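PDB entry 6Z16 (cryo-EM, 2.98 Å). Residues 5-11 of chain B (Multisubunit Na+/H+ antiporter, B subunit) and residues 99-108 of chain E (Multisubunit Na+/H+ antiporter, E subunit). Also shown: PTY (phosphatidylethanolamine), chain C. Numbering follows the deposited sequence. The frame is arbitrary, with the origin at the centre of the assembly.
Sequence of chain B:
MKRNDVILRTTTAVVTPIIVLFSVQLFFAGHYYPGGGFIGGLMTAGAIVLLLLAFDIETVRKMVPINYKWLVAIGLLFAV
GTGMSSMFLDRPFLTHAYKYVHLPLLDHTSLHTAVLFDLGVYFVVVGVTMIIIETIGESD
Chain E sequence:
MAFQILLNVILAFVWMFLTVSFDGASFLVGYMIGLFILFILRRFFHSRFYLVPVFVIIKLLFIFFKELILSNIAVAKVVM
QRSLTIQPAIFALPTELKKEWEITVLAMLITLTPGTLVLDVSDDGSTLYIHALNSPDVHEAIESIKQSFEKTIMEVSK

Chain B 5-11: DVILRTT
Chain E, residues 99-108: KEWEITVLAM

The one ionic link across this contact is a salt bridge between Arg B9 and Glu E100, with Arg B9 NH2 3.1 Å from Glu E100 OE1. The same pair counts as a hydrogen bond, but a weak one: the N-H...acceptor angle is 123°. The CA-to-CB bond of Arg B9 points sideways, and chi1 to chi4 of -73° (m), -172° (t), -70° (m) and 113° bring the guanidinium nearer to chain E. The CA-to-CB bond of Glu E100 points toward chain B, with chi1 66° (p), chi2 -175° (t) and chi3 3°.

Two side-chain hydrogen bonds stay within their own chains. Thr B10, chi1 -50° (m), donates from OG1 to Val B6 O at 2.7 Å; that carbonyl also receives Thr B10 N at 3.0 Å, in the helical i to i-4 pattern. The hydroxyl is thus satisfied by its own helix, while CG2 is presented to chain E. Lys E99, at the N-cap position, gives a weak bond from its N to Glu E102 OE2 (3.5 Å, 139°).

Both segments are helical, chain B over 6-11 and chain E over 100-108, with phi between -66° and -79° and psi between -19° and -45°. Each helix continues beyond its stretch. Asp B5 precedes the first helix at phi/psi -96°/58° and makes no side-chain capping bond; Lys E99 precedes the second at -76°/151°. The axes approach to 9.3 Å and cross at -99°, nearly perpendicular, and the contact buries 426 Å², both sides summed. The register is set by the CA-CA distances Ile B7 to Thr E104, 5.3 Å, Val B6 to Glu E100, 6.1 Å, and Thr B10 to Trp E101, 6.8 Å.

Packing centres on Thr E104, chi1 -170° (t), whose CA-to-CB bond points toward chain B. Its OG1 lies 3.5 Å from Ile B7 CG2, and its CG2 lies 3.6 Å from Thr B10 CG2. Ile B7 (chi1 -59°, m; chi2 170°, t) sends CD1 to within 3.8 Å of Ala E107 CB, an apolar contact about one helical turn beyond Thr E104. Toward the N-terminal end of the chain E helix, the CA-to-CB bond of Val B6 (chi1 -70°, m) points toward chain E, and CG1 lies 3.7 Å from Glu E100 OE1. Thr B10 CG2 reaches the edge of the Trp E101 ring, 4.4 Å from CD1 and near the ring plane; Trp E101 has chi1 -180° (t) and chi2 66°. Trp E101 NE1 lies 3.3 Å from phosphatidylethanolamine O30.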

# COMPACT_ATOMS: atom_id res chain seq x y z
N ASP B 5 -32.33 -11.63 -15.87
CA ASP B 5 -31.08 -12.35 -15.72
C ASP B 5 -30.20 -11.68 -14.67
O ASP B 5 -29.08 -11.28 -14.94
CB ASP B 5 -30.35 -12.44 -17.06
CG ASP B 5 -31.08 -13.30 -18.07
OD1 ASP B 5 -31.79 -14.23 -17.65
OD2 ASP B 5 -30.93 -13.04 -19.28
N VAL B 6 -30.74 -11.56 -13.45
CA VAL B 6 -30.02 -10.87 -12.39
C VAL B 6 -28.81 -11.69 -11.94
O VAL B 6 -27.73 -11.14 -11.68
CB VAL B 6 -30.96 -10.53 -11.22
CG1 VAL B 6 -31.92 -9.44 -11.64
CG2 VAL B 6 -31.78 -11.73 -10.79
N ILE B 7 -28.95 -13.02 -11.91
CA ILE B 7 -27.86 -13.88 -11.48
C ILE B 7 -26.76 -13.90 -12.54
O ILE B 7 -25.57 -13.81 -12.22
CB ILE B 7 -28.38 -15.29 -11.17
CG1 ILE B 7 -29.45 -15.22 -10.07
CG2 ILE B 7 -27.27 -16.18 -10.69
CD1 ILE B 7 -30.18 -16.52 -9.87
N LEU B 8 -27.16 -13.96 -13.82
CA LEU B 8 -26.20 -13.96 -14.92
C LEU B 8 -25.46 -12.63 -15.02
O LEU B 8 -24.24 -12.62 -15.20
CB LEU B 8 -26.91 -14.27 -16.23
CG LEU B 8 -26.01 -14.29 -17.47
CD1 LEU B 8 -24.94 -15.35 -17.33
CD2 LEU B 8 -26.82 -14.52 -18.72
N ARG B 9 -26.17 -11.51 -14.90
CA ARG B 9 -25.52 -10.20 -14.97
C ARG B 9 -24.59 -9.97 -13.79
O ARG B 9 -23.49 -9.42 -13.96
CB ARG B 9 -26.56 -9.09 -15.06
CG ARG B 9 -27.25 -9.00 -16.40
CD ARG B 9 -28.13 -7.77 -16.51
NE ARG B 9 -29.31 -7.84 -15.66
CZ ARG B 9 -29.53 -7.05 -14.61
NH1 ARG B 9 -28.63 -6.14 -14.28
NH2 ARG B 9 -30.63 -7.19 -13.90
N THR B 10 -24.97 -10.42 -12.59
CA THR B 10 -24.09 -10.16 -11.46
C THR B 10 -22.86 -11.07 -11.47
O THR B 10 -21.75 -10.63 -11.16
CB THR B 10 -24.86 -10.30 -10.15
OG1 THR B 10 -26.07 -9.54 -10.24
CG2 THR B 10 -24.04 -9.71 -9.03
N THR B 11 -23.03 -12.34 -11.87
CA THR B 11 -21.84 -13.17 -11.99
C THR B 11 -20.98 -12.76 -13.18
O THR B 11 -19.77 -12.93 -13.12
CB THR B 11 -22.20 -14.66 -12.05
OG1 THR B 11 -21.01 -15.44 -11.88
CG2 THR B 11 -22.82 -15.05 -13.38
N LYS E 99 -31.98 -5.59 -3.42
CA LYS E 99 -30.94 -5.40 -4.42
C LYS E 99 -30.53 -6.73 -5.03
O LYS E 99 -30.62 -7.78 -4.39
CB LYS E 99 -29.72 -4.68 -3.82
CG LYS E 99 -28.95 -5.45 -2.78
CD LYS E 99 -27.77 -4.65 -2.27
CE LYS E 99 -28.23 -3.50 -1.40
NZ LYS E 99 -27.09 -2.76 -0.81
N GLU E 100 -30.09 -6.68 -6.29
CA GLU E 100 -29.81 -7.91 -7.03
C GLU E 100 -28.56 -8.62 -6.54
O GLU E 100 -28.41 -9.82 -6.78
CB GLU E 100 -29.70 -7.59 -8.52
CG GLU E 100 -28.51 -6.73 -8.91
CD GLU E 100 -28.52 -6.35 -10.38
OE1 GLU E 100 -29.49 -6.71 -11.08
OE2 GLU E 100 -27.57 -5.69 -10.83
N TRP E 101 -27.68 -7.91 -5.83
CA TRP E 101 -26.49 -8.54 -5.27
C TRP E 101 -26.83 -9.48 -4.12
O TRP E 101 -26.31 -10.60 -4.05
CB TRP E 101 -25.53 -7.45 -4.80
CG TRP E 101 -24.28 -7.97 -4.21
CD1 TRP E 101 -23.30 -8.66 -4.85
CD2 TRP E 101 -23.87 -7.84 -2.85
NE1 TRP E 101 -22.29 -8.98 -3.97
CE2 TRP E 101 -22.62 -8.48 -2.73
CE3 TRP E 101 -24.44 -7.25 -1.72
CZ2 TRP E 101 -21.92 -8.55 -1.53
CZ3 TRP E 101 -23.74 -7.32 -0.52
CH2 TRP E 101 -22.50 -7.96 -0.44
N GLU E 102 -27.71 -9.06 -3.22
CA GLU E 102 -28.10 -9.95 -2.13
C GLU E 102 -28.99 -11.07 -2.63
O GLU E 102 -28.94 -12.18 -2.09
CB GLU E 102 -28.76 -9.16 -0.99
CG GLU E 102 -30.12 -8.56 -1.30
CD GLU E 102 -30.65 -7.69 -0.17
OE1 GLU E 102 -29.96 -7.57 0.86
OE2 GLU E 102 -31.74 -7.11 -0.33
N ILE E 103 -29.75 -10.82 -3.70
CA ILE E 103 -30.57 -11.87 -4.30
C ILE E 103 -29.69 -12.93 -4.95
O ILE E 103 -29.93 -14.13 -4.80
CB ILE E 103 -31.56 -11.24 -5.30
CG1 ILE E 103 -32.59 -10.40 -4.54
CG2 ILE E 103 -32.27 -12.30 -6.12
CD1 ILE E 103 -33.47 -9.55 -5.43
N THR E 104 -28.62 -12.51 -5.64
CA THR E 104 -27.77 -13.53 -6.23
C THR E 104 -26.85 -14.21 -5.22
O THR E 104 -26.50 -15.37 -5.43
CB THR E 104 -26.94 -12.97 -7.40
OG1 THR E 104 -26.31 -14.06 -8.09
CG2 THR E 104 -25.87 -12.05 -6.93
N VAL E 105 -26.52 -13.56 -4.09
CA VAL E 105 -25.73 -14.31 -3.12
C VAL E 105 -26.64 -15.25 -2.33
O VAL E 105 -26.21 -16.34 -1.93
CB VAL E 105 -24.90 -13.39 -2.21
CG1 VAL E 105 -25.75 -12.65 -1.18
CG2 VAL E 105 -23.77 -14.16 -1.53
N LEU E 106 -27.93 -14.91 -2.18
CA LEU E 106 -28.89 -15.85 -1.62
C LEU E 106 -29.09 -17.04 -2.54
O LEU E 106 -29.12 -18.18 -2.08
CB LEU E 106 -30.22 -15.15 -1.35
CG LEU E 106 -31.30 -16.05 -0.75
CD1 LEU E 106 -30.88 -16.56 0.61
CD2 LEU E 106 -32.65 -15.35 -0.67
N ALA E 107 -29.17 -16.79 -3.85
CA ALA E 107 -29.35 -17.87 -4.81
C ALA E 107 -28.12 -18.76 -4.90
O ALA E 107 -28.24 -19.99 -5.00
CB ALA E 107 -29.70 -17.30 -6.18
N MET E 108 -26.92 -18.17 -4.83
CA MET E 108 -25.70 -18.96 -4.92
C MET E 108 -25.44 -19.72 -3.62
O MET E 108 -24.82 -20.78 -3.65
CB MET E 108 -24.53 -18.04 -5.26
CG MET E 108 -23.25 -18.76 -5.66
SD MET E 108 -21.97 -17.58 -6.12
CE MET E 108 -22.67 -16.92 -7.63
C1 PTY C . -19.98 -5.86 -7.56
C2 PTY C . -22.26 -0.37 -5.75
C3 PTY C . -23.35 -1.28 -6.33
O4 PTY C . -19.63 -5.92 -6.16
C5 PTY C . -20.20 -3.84 -9.06
C6 PTY C . -19.32 -4.63 -8.13
O7 PTY C . -17.98 -4.92 -8.68
C8 PTY C . -17.79 -5.83 -9.66
O10 PTY C . -18.65 -6.22 -10.42
C11 PTY C . -16.37 -6.31 -9.68
C12 PTY C . -15.85 -6.55 -8.27
C13 PTY C . -15.24 -7.93 -8.07
C14 PTY C . -13.99 -8.18 -8.89
C15 PTY C . -13.33 -9.52 -8.59
C16 PTY C . -12.88 -9.64 -7.14
C17 PTY C . -12.39 -11.03 -6.76
C18 PTY C . -11.14 -11.48 -7.50
C19 PTY C . -10.62 -12.84 -7.07
C20 PTY C . -10.29 -12.93 -5.58
C30 PTY C . -19.68 -7.10 -5.56
C31 PTY C . -19.31 -6.99 -4.11
O30 PTY C . -19.99 -8.12 -6.11
C32 PTY C . -17.82 -6.72 -3.90
C33 PTY C . -16.95 -7.88 -4.35
C34 PTY C . -15.56 -7.88 -3.72
C35 PTY C . -14.79 -9.16 -3.97
C36 PTY C . -13.51 -9.28 -3.16
C37 PTY C . -13.73 -9.29 -1.66
P1 PTY C . -22.45 -3.10 -8.06
O11 PTY C . -22.71 -2.56 -6.60
O12 PTY C . -23.05 -2.22 -8.90
O13 PTY C . -22.87 -4.43 -8.19
O14 PTY C . -21.01 -2.96 -8.25
N1 PTY C . -22.46 1.00 -6.24